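Local coordinates for zinc uptake regulation protein (Escherichia coli, PDB 4MTE) that represses zinc-uptake genes such as the znuACB operon by binding their operator DNA with zinc as its cofactor, at residues P26-V31 / L67-E72; F75-E80 / P94-A99; M100-C103 / A108-E111. All blocks are in the same frame, centred on the assembly; numbering follows the deposited sequence.

Overall arrangement
Contact 1 is buried between two helices of the DNA-binding winged-helix part, while contact 2 lies at the surface where strand 76-79 meets the loop before strand 99-103, and contact 3 is a largely buried beta hairpin. Chemistry follows place: cation-pi stacking and phosphate contacts in the first, metal coordination with one phosphate contact in the second, backbone hydrogen bonds with zinc ligands at both ends in the third. Contacts 1 and 2 adjoin through Leu70, Phe75 and Val76, since helix 60-72 is followed in the chain by strand 76-79. Contacts 2 and 3 share one zinc ion, bound by His77 and His96 of the one and Glu111 of the other. Contacts 1 and 3 do not touch.

Contact 1: residues P26-V31 / L67-E72; sequences PQRLEV and LDFLLE. With nucleotides of chain E.
Arg28 and Leu70 mark the nearest approach of helix segments 26-31 and 67-72, which cross at -75° with their axes 10.0 Å apart, too far for backbone bonding and bridged by side chains. Arg28 spans the gap. With CG anti to the carbonyl carbon and the chain extended to NE, its guanidinium is laid flat over one face of the Phe69 ring, the planes only 15° apart. This is a cation-pi stack, CZ of Arg28 standing 4.0 Å from the Phe69 centroid, with NH1 shifted toward the CD1 side of the rim. Arg28 CD adds a CH-pi contact over the same ring, 3.8 Å from the Phe69 centroid. The two side chains cross at about a right angle although their flat ends are nearly parallel. Arg28 NH1 also donates to OP1 of DG5 of chain E at 3.0 Å, and it bonds the carbonyl oxygen of Arg23; ring and polar partners together restrain the guanidinium's rotation. Deeper in, Val31 CG1 meets Leu70 CD1 at 3.8 Å, and Leu32 and Leu47 continue this apolar layer. Next to Arg28 in the helix, Gln27 NE2 reaches OP2 of DG7 of chain E through a weak hydrogen bond (2.7 Å, 128° at the hydrogen), and a further weak one links it to Glu55. Gln27, weakly, and Arg28 thus contact phosphates two nucleotides apart on one strand, while Phe69 supports the arginine from the second shell. Such helix packing, with backbone-phosphate contacts beside it, belongs to the helix-turn-helix core of a winged-helix DNA-binding domain.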
loop_
_atom_site.group_PDB
_atom_site.type_symbol
_atom_site.label_atom_id
_atom_site.label_comp_id
_atom_site.label_asym_id
_atom_site.label_seq_id
_atom_site.Cartn_x
_atom_site.Cartn_y
_atom_site.Cartn_z
ATOM N N PRO D 26 34.302 -5.718 -8.110
ATOM C CA PRO D 26 34.021 -6.462 -6.877
ATOM C C PRO D 26 32.536 -6.510 -6.531
ATOM O O PRO D 26 32.038 -7.576 -6.171
ATOM C CB PRO D 26 34.787 -5.667 -5.822
ATOM C CG PRO D 26 35.966 -5.134 -6.562
ATOM C CD PRO D 26 35.472 -4.834 -7.954
ATOM N N GLN D 27 31.845 -5.378 -6.640
ATOM C CA GLN D 27 30.413 -5.330 -6.358
ATOM C C GLN D 27 29.639 -6.245 -7.293
ATOM O O GLN D 27 28.940 -7.149 -6.846
ATOM C CB GLN D 27 29.875 -3.905 -6.495
ATOM C CG GLN D 27 30.065 -3.044 -5.262
ATOM C CD GLN D 27 29.181 -1.814 -5.273
ATOM O OE1 GLN D 27 28.663 -1.416 -6.316
ATOM N NE2 GLN D 27 29.001 -1.205 -4.107
ATOM N N ARG D 28 29.768 -5.994 -8.591
ATOM C CA ARG D 28 29.053 -6.756 -9.607
ATOM C C ARG D 28 29.354 -8.246 -9.463
ATOM O O ARG D 28 28.476 -9.097 -9.633
ATOM C CB ARG D 28 29.454 -6.257 -10.995
ATOM C CG ARG D 28 29.126 -4.788 -11.224
ATOM C CD ARG D 28 29.831 -4.217 -12.445
ATOM N NE ARG D 28 29.368 -2.866 -12.754
ATOM C CZ ARG D 28 29.824 -2.120 -13.755
ATOM N NH1 ARG D 28 30.768 -2.583 -14.563
ATOM N NH2 ARG D 28 29.333 -0.904 -13.948
ATOM N N LEU D 29 30.600 -8.544 -9.117
ATOM C CA LEU D 29 31.041 -9.914 -8.889
ATOM C C LEU D 29 30.330 -10.511 -7.673
ATOM O O LEU D 29 29.780 -11.615 -7.739
ATOM C CB LEU D 29 32.554 -9.933 -8.668
ATOM C CG LEU D 29 33.237 -11.297 -8.592
ATOM C CD1 LEU D 29 33.080 -12.063 -9.901
ATOM C CD2 LEU D 29 34.705 -11.112 -8.240
ATOM N N GLU D 30 30.346 -9.767 -6.569
ATOM C CA GLU D 30 29.689 -10.189 -5.333
ATOM C C GLU D 30 28.211 -10.452 -5.586
ATOM O O GLU D 30 27.655 -11.454 -5.135
ATOM C CB GLU D 30 29.842 -9.121 -4.244
ATOM C CG GLU D 30 29.105 -9.440 -2.941
ATOM C CD GLU D 30 29.674 -10.645 -2.217
ATOM O OE1 GLU D 30 30.819 -11.043 -2.520
ATOM O OE2 GLU D 30 28.975 -11.193 -1.338
ATOM N N VAL D 31 27.579 -9.541 -6.314
ATOM C CA VAL D 31 26.169 -9.676 -6.643
ATOM C C VAL D 31 25.976 -10.944 -7.458
ATOM O O VAL D 31 25.096 -11.757 -7.164
ATOM C CB VAL D 31 25.656 -8.451 -7.435
ATOM C CG1 VAL D 31 24.233 -8.677 -7.932
ATOM C CG2 VAL D 31 25.722 -7.201 -6.570
ATOM N N LEU D 67 22.740 -5.180 -11.356
ATOM C CA LEU D 67 21.796 -5.979 -12.127
ATOM C C LEU D 67 21.687 -5.498 -13.570
ATOM O O LEU D 67 21.617 -6.311 -14.489
ATOM C CB LEU D 67 20.417 -5.969 -11.463
ATOM C CG LEU D 67 20.286 -6.818 -10.194
ATOM C CD1 LEU D 67 18.970 -6.519 -9.483
ATOM C CD2 LEU D 67 20.400 -8.309 -10.514
ATOM N N ASP D 68 21.676 -4.183 -13.772
ATOM C CA ASP D 68 21.646 -3.625 -15.122
ATOM C C ASP D 68 22.861 -4.096 -15.912
ATOM O O ASP D 68 22.734 -4.559 -17.045
ATOM C CB ASP D 68 21.618 -2.095 -15.082
ATOM C CG ASP D 68 20.260 -1.539 -14.699
ATOM O OD1 ASP D 68 19.234 -2.161 -15.048
ATOM O OD2 ASP D 68 20.218 -0.470 -14.055
ATOM N N PHE D 69 24.037 -3.975 -15.306
ATOM C CA PHE D 69 25.268 -4.454 -15.934
ATOM C C PHE D 69 25.187 -5.945 -16.278
ATOM O O PHE D 69 25.406 -6.346 -17.427
ATOM C CB PHE D 69 26.467 -4.203 -15.017
ATOM C CG PHE D 69 27.753 -4.797 -15.525
ATOM C CD1 PHE D 69 28.543 -4.108 -16.430
ATOM C CD2 PHE D 69 28.172 -6.046 -15.099
ATOM C CE1 PHE D 69 29.723 -4.655 -16.899
ATOM C CE2 PHE D 69 29.352 -6.594 -15.565
ATOM C CZ PHE D 69 30.126 -5.897 -16.464
ATOM N N LEU D 70 24.868 -6.757 -15.274
ATOM C CA LEU D 70 24.786 -8.207 -15.441
ATOM C C LEU D 70 23.742 -8.594 -16.484
ATOM O O LEU D 70 23.918 -9.561 -17.225
ATOM C CB LEU D 70 24.454 -8.869 -14.102
ATOM C CG LEU D 70 25.486 -8.666 -12.990
ATOM C CD1 LEU D 70 24.923 -9.119 -11.649
ATOM C CD2 LEU D 70 26.787 -9.395 -13.312
ATOM N N LEU D 71 22.658 -7.829 -16.543
ATOM C CA LEU D 71 21.611 -8.061 -17.532
ATOM C C LEU D 71 22.127 -7.726 -18.919
ATOM O O LEU D 71 21.908 -8.470 -19.873
ATOM C CB LEU D 71 20.389 -7.199 -17.230
ATOM C CG LEU D 71 19.472 -7.703 -16.119
ATOM C CD1 LEU D 71 18.573 -6.579 -15.622
ATOM C CD2 LEU D 71 18.648 -8.879 -16.620
ATOM N N GLU D 72 22.811 -6.593 -19.021
ATOM C CA GLU D 72 23.362 -6.151 -20.293
ATOM C C GLU D 72 24.392 -7.147 -20.823
ATOM O O GLU D 72 24.423 -7.432 -22.018
ATOM C CB GLU D 72 23.994 -4.767 -20.140
ATOM C CG GLU D 72 24.350 -4.097 -21.458
ATOM C CD GLU D 72 24.909 -2.699 -21.271
ATOM O OE1 GLU D 72 24.948 -2.221 -20.117
ATOM O OE2 GLU D 72 25.309 -2.079 -22.278
ATOM P P DG E 5 31.425 1.232 -15.819
ATOM O OP1 DG E 5 31.892 -0.166 -15.949
ATOM O OP2 DG E 5 30.071 1.603 -16.293
ATOM O "O5'" DG E 5 31.553 1.665 -14.287
ATOM C "C5'" DG E 5 32.802 1.483 -13.635
ATOM C "C4'" DG E 5 32.780 2.043 -12.225
ATOM O "O4'" DG E 5 32.732 3.489 -12.290
ATOM C "C3'" DG E 5 31.598 1.595 -11.370
ATOM O "O3'" DG E 5 32.109 0.838 -10.271
ATOM C "C2'" DG E 5 30.888 2.891 -10.962
ATOM C "C1'" DG E 5 31.901 3.989 -11.267
ATOM N N9 DG E 5 31.347 5.253 -11.746
ATOM C C8 DG E 5 30.696 5.485 -12.935
ATOM N N7 DG E 5 30.327 6.728 -13.090
ATOM C C5 DG E 5 30.769 7.358 -11.933
ATOM C C6 DG E 5 30.661 8.709 -11.528
ATOM O O6 DG E 5 30.133 9.651 -12.135
ATOM N N1 DG E 5 31.246 8.926 -10.281
ATOM C C2 DG E 5 31.859 7.958 -9.519
ATOM N N2 DG E 5 32.371 8.340 -8.339
ATOM N N3 DG E 5 31.968 6.688 -9.886
ATOM C C4 DG E 5 31.403 6.465 -11.098
ATOM P P DG E 7 30.121 2.154 -2.982
ATOM O OP1 DG E 7 30.942 1.523 -1.923
ATOM O OP2 DG E 7 28.933 1.447 -3.511
ATOM O "O5'" DG E 7 29.651 3.590 -2.473
ATOM C "C5'" DG E 7 30.641 4.580 -2.231
ATOM C "C4'" DG E 7 30.045 5.752 -1.478
ATOM O "O4'" DG E 7 29.455 6.688 -2.417
ATOM C "C3'" DG E 7 28.941 5.371 -0.502
ATOM O "O3'" DG E 7 29.047 6.176 0.668
ATOM C "C2'" DG E 7 27.669 5.609 -1.317
ATOM C "C1'" DG E 7 28.055 6.779 -2.214
ATOM N N9 DG E 7 27.428 6.807 -3.532
ATOM C C8 DG E 7 27.213 5.773 -4.413
ATOM N N7 DG E 7 26.633 6.153 -5.521
ATOM C C5 DG E 7 26.459 7.523 -5.365
ATOM C C6 DG E 7 25.888 8.491 -6.226
ATOM O O6 DG E 7 25.396 8.330 -7.352
ATOM N N1 DG E 7 25.917 9.765 -5.662
ATOM C C2 DG E 7 26.433 10.066 -4.422
ATOM N N2 DG E 7 26.390 11.343 -4.021
ATOM N N3 DG E 7 26.969 9.173 -3.609
ATOM C C4 DG E 7 26.947 7.933 -4.146
ATOM P P DT E 6 31.113 0.135 -9.225
ATOM O OP1 DT E 6 31.819 -1.021 -8.632
ATOM O OP2 DT E 6 29.810 -0.076 -9.897
ATOM O "O5'" DT E 6 30.927 1.240 -8.090
ATOM C "C5'" DT E 6 32.104 1.831 -7.546
ATOM C "C4'" DT E 6 31.773 2.845 -6.469
ATOM O "O4'" DT E 6 31.414 4.104 -7.092
ATOM C "C3'" DT E 6 30.619 2.457 -5.549
ATOM O "O3'" DT E 6 31.095 2.502 -4.209
ATOM C "C2'" DT E 6 29.526 3.478 -5.871
ATOM C "C1'" DT E 6 30.324 4.665 -6.396
ATOM N N1 DT E 6 29.617 5.573 -7.355
ATOM C C2 DT E 6 29.622 6.925 -7.106
ATOM O O2 DT E 6 30.158 7.446 -6.141
ATOM N N3 DT E 6 28.964 7.666 -8.046
ATOM C C4 DT E 6 28.312 7.234 -9.184
ATOM O O4 DT E 6 27.755 8.028 -9.948
ATOM C C5 DT E 6 28.347 5.805 -9.390
ATOM C C7 DT E 6 27.681 5.190 -10.589
ATOM C C6 DT E 6 28.992 5.057 -8.478
#

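Contact 2: residues F75-E80 / P94-A99; sequences FVHKVE and PTHTSA. With ZN (zinc ion), chain N; nucleotides of chain F.
The zinc site of His77, Cys88, His96 and Glu111 brings together His77 on strand 76-79 and His96 in the loop that leads to strand 99-103. The two backbones stay well apart, 9.7 Å at their nearest CA pair, His77 and Ser98, and the metal spans the gap. Both imidazoles bind zinc through NE2, His77 NE2 and His96 NE2 each lying 2.0 Å from the ion. The side chains come from opposite directions. His77 has CG anti to the carbonyl carbon (chi1 -64°), whereas His96 CG sits between the backbone N and the carbonyl carbon (chi1 56°), which turns its ring back toward strand 76-79. The rings meet rim to rim with planes at 85°, neither covering the other, and their centroids are 5.2 Å apart. Although His77 NE2 and His96 NE2 approach to 3.2 Å, no hydrogen bond joins them, because each is directed at the metal. Over one face of the His77 ring, toward its rim, stands Ser98 OG, 4.3 Å from His77 NE2. Cys88 and both carboxylate oxygens of Glu111 complete the coordination. On the following residue, Lys78 reaches away from the site, bends at its last torsion, and gives a hydrogen bond from NZ to OP1 of DA21 of chain F at 2.7 Å. One strand therefore carries a zinc ligand and a phosphate contact on adjacent residues. Since most of what joins the two segments passes through the ion, their relative placement probably depends on zinc, consistent with a repressor that uses the metal as cofactor for operator binding.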
loop_
_atom_site.group_PDB
_atom_site.type_symbol
_atom_site.label_atom_id
_atom_site.label_comp_id
_atom_site.label_asym_id
_atom_site.label_seq_id
_atom_site.Cartn_x
_atom_site.Cartn_y
_atom_site.Cartn_z
ATOM N N PHE D 75 24.442 -12.261 -18.208
ATOM C CA PHE D 75 24.685 -13.244 -17.156
ATOM C C PHE D 75 23.420 -13.510 -16.349
ATOM O O PHE D 75 23.279 -14.565 -15.729
ATOM C CB PHE D 75 25.794 -12.752 -16.225
ATOM C CG PHE D 75 27.070 -12.414 -16.937
ATOM C CD1 PHE D 75 27.474 -13.147 -18.038
ATOM C CD2 PHE D 75 27.858 -11.360 -16.517
ATOM C CE1 PHE D 75 28.640 -12.840 -18.701
ATOM C CE2 PHE D 75 29.027 -11.048 -17.180
ATOM C CZ PHE D 75 29.416 -11.792 -18.273
ATOM N N VAL D 76 22.504 -12.547 -16.370
ATOM C CA VAL D 76 21.279 -12.614 -15.579
ATOM C C VAL D 76 20.060 -12.399 -16.469
ATOM O O VAL D 76 20.140 -11.719 -17.492
ATOM C CB VAL D 76 21.299 -11.550 -14.449
ATOM C CG1 VAL D 76 19.981 -11.526 -13.675
ATOM C CG2 VAL D 76 22.471 -11.802 -13.506
ATOM N N HIS D 77 18.946 -13.012 -16.080
ATOM C CA HIS D 77 17.655 -12.759 -16.703
ATOM C C HIS D 77 16.710 -12.174 -15.670
ATOM O O HIS D 77 16.761 -12.528 -14.485
ATOM C CB HIS D 77 17.046 -14.046 -17.255
ATOM C CG HIS D 77 17.837 -14.662 -18.364
ATOM N ND1 HIS D 77 18.032 -14.038 -19.575
ATOM C CD2 HIS D 77 18.474 -15.854 -18.444
ATOM C CE1 HIS D 77 18.764 -14.817 -20.354
ATOM N NE2 HIS D 77 19.044 -15.922 -19.692
ATOM N N LYS D 78 15.849 -11.278 -16.134
ATOM C CA LYS D 78 14.768 -10.756 -15.322
ATOM C C LYS D 78 13.542 -11.631 -15.533
ATOM O O LYS D 78 13.160 -11.914 -16.670
ATOM C CB LYS D 78 14.449 -9.318 -15.728
ATOM C CG LYS D 78 13.354 -8.672 -14.900
ATOM C CD LYS D 78 13.030 -7.281 -15.409
ATOM C CE LYS D 78 12.014 -6.583 -14.522
ATOM N NZ LYS D 78 12.566 -6.308 -13.169
ATOM N N VAL D 79 12.931 -12.061 -14.433
ATOM C CA VAL D 79 11.678 -12.803 -14.487
ATOM C C VAL D 79 10.527 -11.801 -14.377
ATOM O O VAL D 79 10.276 -11.251 -13.305
ATOM C CB VAL D 79 11.589 -13.843 -13.348
ATOM C CG1 VAL D 79 10.410 -14.782 -13.572
ATOM C CG2 VAL D 79 12.899 -14.626 -13.232
ATOM N N GLU D 80 9.832 -11.580 -15.491
ATOM C CA GLU D 80 8.873 -10.481 -15.625
ATOM C C GLU D 80 7.520 -10.730 -14.957
ATOM O O GLU D 80 6.850 -9.781 -14.550
ATOM C CB GLU D 80 8.635 -10.185 -17.107
ATOM C CG GLU D 80 9.888 -9.821 -17.893
ATOM C CD GLU D 80 10.370 -8.409 -17.619
ATOM O OE1 GLU D 80 9.817 -7.745 -16.718
ATOM O OE2 GLU D 80 11.306 -7.963 -18.315
ATOM N N PRO D 94 26.786 -19.097 -27.299
ATOM C CA PRO D 94 26.308 -17.824 -27.850
ATOM C C PRO D 94 24.905 -17.490 -27.347
ATOM O O PRO D 94 24.171 -18.404 -26.967
ATOM C CB PRO D 94 26.309 -18.065 -29.368
ATOM C CG PRO D 94 26.462 -19.550 -29.544
ATOM C CD PRO D 94 27.241 -20.011 -28.361
ATOM N N THR D 95 24.553 -16.205 -27.339
ATOM C CA THR D 95 23.281 -15.740 -26.782
ATOM C C THR D 95 22.095 -16.565 -27.275
ATOM O O THR D 95 22.115 -17.101 -28.383
ATOM C CB THR D 95 23.039 -14.253 -27.097
ATOM O OG1 THR D 95 23.144 -14.034 -28.509
ATOM C CG2 THR D 95 24.062 -13.388 -26.373
ATOM N N HIS D 96 21.063 -16.649 -26.442
ATOM C CA HIS D 96 20.032 -17.664 -26.599
ATOM C C HIS D 96 18.628 -17.130 -26.351
ATOM O O HIS D 96 18.449 -16.024 -25.837
ATOM C CB HIS D 96 20.301 -18.783 -25.594
ATOM C CG HIS D 96 20.371 -18.304 -24.177
ATOM N ND1 HIS D 96 21.456 -17.615 -23.679
ATOM C CD2 HIS D 96 19.483 -18.395 -23.159
ATOM C CE1 HIS D 96 21.238 -17.312 -22.412
ATOM N NE2 HIS D 96 20.048 -17.773 -22.072
ATOM N N THR D 97 17.642 -17.937 -26.730
ATOM C CA THR D 97 16.267 -17.754 -26.291
ATOM C C THR D 97 16.033 -18.772 -25.187
ATOM O O THR D 97 16.680 -19.821 -25.164
ATOM C CB THR D 97 15.255 -17.995 -27.429
ATOM O OG1 THR D 97 13.926 -17.756 -26.946
ATOM C CG2 THR D 97 15.351 -19.427 -27.962
ATOM N N SER D 98 15.115 -18.476 -24.275
ATOM C CA SER D 98 14.865 -19.375 -23.158
ATOM C C SER D 98 13.449 -19.266 -22.623
ATOM O O SER D 98 12.797 -18.230 -22.750
ATOM C CB SER D 98 15.846 -19.090 -22.026
ATOM O OG SER D 98 15.599 -17.824 -21.441
ATOM N N ALA D 99 12.991 -20.356 -22.018
ATOM C CA ALA D 99 11.716 -20.388 -21.323
ATOM C C ALA D 99 11.982 -20.710 -19.859
ATOM O O ALA D 99 12.670 -21.682 -19.544
ATOM C CB ALA D 99 10.797 -21.428 -21.946
HETATM ZN ZN ZN N . 19.882 -17.718 -20.066
ATOM P P DA F 21 11.698 -4.250 -9.971
ATOM O OP1 DA F 21 11.359 -4.718 -11.331
ATOM O OP2 DA F 21 12.699 -4.973 -9.156
ATOM O "O5'" DA F 21 12.172 -2.734 -10.089
ATOM C "C5'" DA F 21 11.327 -1.838 -10.782
ATOM C "C4'" DA F 21 11.879 -0.425 -10.745
ATOM O "O4'" DA F 21 11.856 0.072 -9.387
ATOM C "C3'" DA F 21 13.324 -0.262 -11.211
ATOM O "O3'" DA F 21 13.291 0.374 -12.478
ATOM C "C2'" DA F 21 14.002 0.578 -10.122
ATOM C "C1'" DA F 21 12.819 1.099 -9.317
ATOM N N9 DA F 21 13.076 1.398 -7.913
ATOM C C8 DA F 21 13.297 0.521 -6.886
ATOM N N7 DA F 21 13.485 1.106 -5.723
ATOM C C5 DA F 21 13.371 2.456 -6.011
ATOM C C6 DA F 21 13.464 3.618 -5.219
ATOM N N6 DA F 21 13.701 3.624 -3.902
ATOM N N1 DA F 21 13.298 4.797 -5.844
ATOM C C2 DA F 21 13.058 4.823 -7.157
ATOM N N3 DA F 21 12.948 3.806 -8.002
ATOM C C4 DA F 21 13.118 2.647 -7.356
#

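Contact 3: residues M100-C103 / A108-E111; sequences MFIC and AVKE. With ZN (zinc ion), chain N; ZN (zinc ion), chain M.
The Phe101 ring has Lys110 O at its edge, near its plane, 3.9 Å from Phe101 CD2, and Phe130 of the second subunit meets the ring edge to face. Phe101 and Lys110 also form the hydrogen-bonded pair of this antiparallel hairpin: Phe101 N gives to Lys110 O at 2.9 Å, and Lys110 N returns a bond to Phe101 O at 2.8 Å. Toward the turn, the hydrogen bond from Cys103 N to Ala108 O is almost straight, 177° at the hydrogen. On the sheet face carrying Met100, Ile102, Val109 and Glu111, Ile102 CG1 and Val109 CG1 lie alongside at 3.7 Å. Met100 bends at chi2 (-69°) and swings its methyl CE against Glu111 CG at 3.5 Å, flanking the extended stem whose carboxylate binds one zinc ion with both oxygens, OE1 of Glu111 at 2.0 Å. Were Met100 an alanine, the Glu111 stem would probably lose this flank, and the zinc ligand would be held less firmly on that side. At the turn end, Cys103 SG binds a second zinc ion at 2.3 Å, with Cys106, Cys143 and Cys146. Strand 131-140 pairs in parallel with the other edge of strand 99-103, while His77 and Val79 of strand 76-79 pack on Met100 and Ile102, and Met121, on helix 115-127 of the second subunit, packs on Phe101.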
loop_
_atom_site.group_PDB
_atom_site.type_symbol
_atom_site.label_atom_id
_atom_site.label_comp_id
_atom_site.label_asym_id
_atom_site.label_seq_id
_atom_site.Cartn_x
_atom_site.Cartn_y
_atom_site.Cartn_z
ATOM N N MET D 100 11.448 -19.881 -18.969
ATOM C CA MET D 100 11.630 -20.069 -17.536
ATOM C C MET D 100 10.483 -20.888 -16.972
ATOM O O MET D 100 9.317 -20.547 -17.167
ATOM C CB MET D 100 11.688 -18.715 -16.829
ATOM C CG MET D 100 12.852 -17.850 -17.266
ATOM S SD MET D 100 14.436 -18.503 -16.716
ATOM C CE MET D 100 15.564 -17.443 -17.614
ATOM N N PHE D 101 10.817 -21.973 -16.282
ATOM C CA PHE D 101 9.814 -22.766 -15.585
ATOM C C PHE D 101 9.899 -22.475 -14.099
ATOM O O PHE D 101 10.945 -22.673 -13.481
ATOM C CB PHE D 101 9.998 -24.251 -15.883
ATOM C CG PHE D 101 9.650 -24.617 -17.294
ATOM C CD1 PHE D 101 8.410 -25.152 -17.599
ATOM C CD2 PHE D 101 10.549 -24.395 -18.321
ATOM C CE1 PHE D 101 8.084 -25.478 -18.900
ATOM C CE2 PHE D 101 10.226 -24.719 -19.623
ATOM C CZ PHE D 101 8.993 -25.260 -19.912
ATOM N N ILE D 102 8.782 -22.006 -13.550
ATOM C CA ILE D 102 8.733 -21.401 -12.224
ATOM C C ILE D 102 7.771 -22.144 -11.308
ATOM O O ILE D 102 6.601 -22.325 -11.644
ATOM C CB ILE D 102 8.237 -19.934 -12.321
ATOM C CG1 ILE D 102 9.135 -19.117 -13.258
ATOM C CG2 ILE D 102 8.164 -19.281 -10.936
ATOM C CD1 ILE D 102 8.508 -17.813 -13.718
ATOM N N CYS D 103 8.260 -22.553 -10.142
ATOM C CA CYS D 103 7.393 -23.127 -9.121
ATOM C C CYS D 103 6.840 -22.004 -8.253
ATOM O O CYS D 103 7.596 -21.220 -7.684
ATOM C CB CYS D 103 8.149 -24.134 -8.257
ATOM S SG CYS D 103 7.086 -25.049 -7.107
ATOM N N ALA D 108 11.733 -22.051 -6.972
ATOM C CA ALA D 108 12.855 -22.416 -7.833
ATOM C C ALA D 108 12.472 -22.195 -9.289
ATOM O O ALA D 108 11.286 -22.181 -9.626
ATOM C CB ALA D 108 13.256 -23.866 -7.605
ATOM N N VAL D 109 13.471 -22.016 -10.150
ATOM C CA VAL D 109 13.211 -21.817 -11.570
ATOM C C VAL D 109 14.229 -22.533 -12.448
ATOM O O VAL D 109 15.406 -22.624 -12.099
ATOM C CB VAL D 109 13.181 -20.315 -11.949
ATOM C CG1 VAL D 109 12.113 -19.582 -11.147
ATOM C CG2 VAL D 109 14.550 -19.674 -11.746
ATOM N N LYS D 110 13.765 -23.039 -13.587
ATOM C CA LYS D 110 14.651 -23.675 -14.560
ATOM C C LYS D 110 14.638 -22.922 -15.884
ATOM O O LYS D 110 13.573 -22.713 -16.475
ATOM C CB LYS D 110 14.248 -25.136 -14.791
ATOM C CG LYS D 110 15.087 -26.145 -14.012
ATOM C CD LYS D 110 16.450 -26.382 -14.657
ATOM C CE LYS D 110 16.334 -27.206 -15.933
ATOM N NZ LYS D 110 17.662 -27.637 -16.457
ATOM N N GLU D 111 15.820 -22.505 -16.337
ATOM C CA GLU D 111 15.963 -21.951 -17.677
ATOM C C GLU D 111 16.185 -23.099 -18.654
ATOM O O GLU D 111 17.171 -23.828 -18.548
ATOM C CB GLU D 111 17.124 -20.948 -17.785
ATOM C CG GLU D 111 17.063 -20.198 -19.110
ATOM C CD GLU D 111 18.229 -19.260 -19.403
ATOM O OE1 GLU D 111 18.220 -18.679 -20.493
ATOM O OE2 GLU D 111 19.155 -19.076 -18.595
HETATM ZN ZN ZN N . 19.882 -17.718 -20.066
HETATM ZN ZN ZN M . 8.653 -26.548 -6.389
#